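PDB 1USY: ATP phosphoribosyltransferase regulatory subunit from Thermotoga maritima, which probably forms the regulatory subunit needed for the first step of histidine biosynthesis and may let histidine feedback-regulate ATP phosphoribosyltransferase activity. Local coordinates for residues 93-98 and 107-112. Residues are numbered along the deposited sequence; the frame is centred on the assembly and turned at random.
Sequences LGLEKV and LEVLEI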
loop_
_atom_site.group_PDB
_atom_site.type_symbol
_atom_site.label_atom_id
_atom_site.label_comp_id
_atom_site.label_asym_id
_atom_site.label_seq_id
_atom_site.Cartn_x
_atom_site.Cartn_y
_atom_site.Cartn_z
ATOM N N LEU B 93 28.555 5.699 -9.054
ATOM C CA LEU B 93 29.721 4.831 -9.009
ATOM C C LEU B 93 30.358 4.995 -7.658
ATOM O O LEU B 93 30.502 6.098 -7.204
ATOM C CB LEU B 93 30.735 5.187 -10.100
ATOM C CG LEU B 93 30.218 5.106 -11.530
ATOM C CD1 LEU B 93 31.338 5.295 -12.599
ATOM C CD2 LEU B 93 29.490 3.798 -11.763
ATOM N N GLY B 94 30.757 3.911 -7.004
ATOM C CA GLY B 94 31.388 4.062 -5.705
ATOM C C GLY B 94 32.241 2.962 -5.124
ATOM O O GLY B 94 32.324 1.844 -5.636
ATOM N N LEU B 95 32.914 3.310 -4.039
ATOM C CA LEU B 95 33.828 2.398 -3.375
ATOM C C LEU B 95 33.462 2.382 -1.916
ATOM O O LEU B 95 32.818 3.288 -1.403
ATOM C CB LEU B 95 35.281 2.829 -3.527
ATOM C CG LEU B 95 35.780 3.256 -4.899
ATOM C CD1 LEU B 95 37.155 3.989 -4.816
ATOM C CD2 LEU B 95 35.834 2.046 -5.829
ATOM N N GLU B 96 33.903 1.334 -1.246
ATOM C CA GLU B 96 33.645 1.131 0.154
ATOM C C GLU B 96 34.745 0.190 0.679
ATOM O O GLU B 96 34.874 -0.937 0.195
ATOM C CB GLU B 96 32.259 0.519 0.268
ATOM C CG GLU B 96 31.415 1.048 1.397
ATOM C CD GLU B 96 31.217 2.547 1.359
ATOM O OE1 GLU B 96 31.787 3.203 2.244
ATOM O OE2 GLU B 96 30.469 3.066 0.490
ATOM N N LYS B 97 35.577 0.671 1.608
ATOM C CA LYS B 97 36.542 -0.186 2.331
ATOM C C LYS B 97 36.281 -0.198 3.850
ATOM O O LYS B 97 36.401 0.815 4.526
ATOM C CB LYS B 97 37.979 0.218 2.039
ATOM C CG LYS B 97 38.975 -0.286 3.051
ATOM C CD LYS B 97 39.924 -1.364 2.544
ATOM C CE LYS B 97 40.842 -1.798 3.721
ATOM N NZ LYS B 97 41.873 -2.803 3.425
ATOM N N VAL B 98 35.876 -1.345 4.369
ATOM C CA VAL B 98 35.644 -1.504 5.796
ATOM C C VAL B 98 36.329 -2.794 6.188
ATOM O O VAL B 98 35.914 -3.861 5.713
ATOM C CB VAL B 98 34.147 -1.674 6.148
ATOM C CG1 VAL B 98 33.953 -1.744 7.660
ATOM C CG2 VAL B 98 33.296 -0.578 5.529
ATOM N N LEU B 107 43.150 7.365 1.283
ATOM C CA LEU B 107 43.820 7.909 0.090
ATOM C C LEU B 107 43.617 7.107 -1.206
ATOM O O LEU B 107 43.407 7.695 -2.256
ATOM C CB LEU B 107 45.298 8.163 0.352
ATOM C CG LEU B 107 45.570 9.024 1.600
ATOM C CD1 LEU B 107 47.014 8.837 2.117
ATOM C CD2 LEU B 107 45.249 10.494 1.341
ATOM N N GLU B 108 43.640 5.776 -1.111
ATOM C CA GLU B 108 43.361 4.883 -2.226
ATOM C C GLU B 108 41.948 5.105 -2.775
ATOM O O GLU B 108 41.757 5.193 -3.997
ATOM C CB GLU B 108 43.580 3.428 -1.801
ATOM C CG GLU B 108 43.028 2.392 -2.766
ATOM C CD GLU B 108 43.822 1.105 -2.761
ATOM O OE1 GLU B 108 44.955 1.097 -3.293
ATOM O OE2 GLU B 108 43.313 0.093 -2.240
ATOM N N VAL B 109 40.963 5.212 -1.886
ATOM C CA VAL B 109 39.606 5.579 -2.319
ATOM C C VAL B 109 39.641 6.914 -3.050
ATOM O O VAL B 109 39.250 6.996 -4.204
ATOM C CB VAL B 109 38.594 5.628 -1.159
ATOM C CG1 VAL B 109 37.218 6.167 -1.663
ATOM C CG2 VAL B 109 38.471 4.242 -0.495
ATOM N N LEU B 110 40.167 7.942 -2.397
ATOM C CA LEU B 110 40.218 9.270 -2.993
ATOM C C LEU B 110 40.834 9.200 -4.359
ATOM O O LEU B 110 40.383 9.864 -5.288
ATOM C CB LEU B 110 41.084 10.201 -2.155
ATOM C CG LEU B 110 40.398 11.190 -1.219
ATOM C CD1 LEU B 110 41.466 12.087 -0.752
ATOM C CD2 LEU B 110 39.295 11.950 -1.903
ATOM N N GLU B 111 41.869 8.391 -4.489
ATOM C CA GLU B 111 42.667 8.458 -5.677
ATOM C C GLU B 111 41.846 7.962 -6.854
ATOM O O GLU B 111 41.827 8.609 -7.901
ATOM C CB GLU B 111 44.024 7.776 -5.472
ATOM C CG GLU B 111 44.312 6.549 -6.318
ATOM C CD GLU B 111 44.486 6.889 -7.780
ATOM O OE1 GLU B 111 45.265 7.834 -8.069
ATOM O OE2 GLU B 111 43.829 6.228 -8.629
ATOM N N ILE B 112 41.102 6.874 -6.656
ATOM C CA ILE B 112 40.180 6.368 -7.682
ATOM C C ILE B 112 39.004 7.332 -8.004
ATOM O O ILE B 112 38.745 7.591 -9.171
ATOM C CB ILE B 112 39.660 4.972 -7.289
ATOM C CG1 ILE B 112 40.811 4.007 -7.129
ATOM C CG2 ILE B 112 38.669 4.428 -8.297
ATOM C CD1 ILE B 112 40.408 2.747 -6.412
#
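Leu95 and Val109 bring strand 93-98 and helix 107-112 closest together, their CA atoms 6.7 Å apart; no hydrogen bond links them and the side chains meet carbon to carbon, so a helix packs apolarly against one face of a sheet. Leu95 is the one strand residue that carries it. Its CG stands anti to the carbonyl carbon (chi1 -46°), and of its two methyls it is CD1 that enters the groove between Val109 and Ile112, three residues, or nearly one turn, apart on one helix face. CD1 lies 3.8 Å from Val109 CG1, the branch set anti to the backbone N (chi1 174°), and reaches Ile112 CB at 3.7 Å. Ile112 CG2 and CD1 are also within van der Waals range of the same methyl, so CB and both branch ends of the isoleucine meet it from the same side. The carbonyl O of Val109 lies 3.7 Å from Leu95 CD1, showing that the methyl approaches the helix backbone as well as the side chains.

All three touching residues are buried. Phe12 of helix 6-16 touches both Leu95 and Ile112, extending the apolar cluster beyond the two segments. Polar groups lie to one side: Lys97 NZ and Glu108 OE2 are opposite in charge but 6.5 Å apart, too distant for a salt bridge, and Glu108 instead pairs with Lys72 on strand 71-83.

Strand 86-98 pairs antiparallel with 71-83 and 262-269, and helix 103-120 folds back over it before the chain enters strand 125-131, separated from 86-98 by three strands. A helix packed on a largely antiparallel sheet in this way is characteristic of the class II aminoacyl-tRNA synthetase catalytic fold, to whose family this HisZ protein belongs.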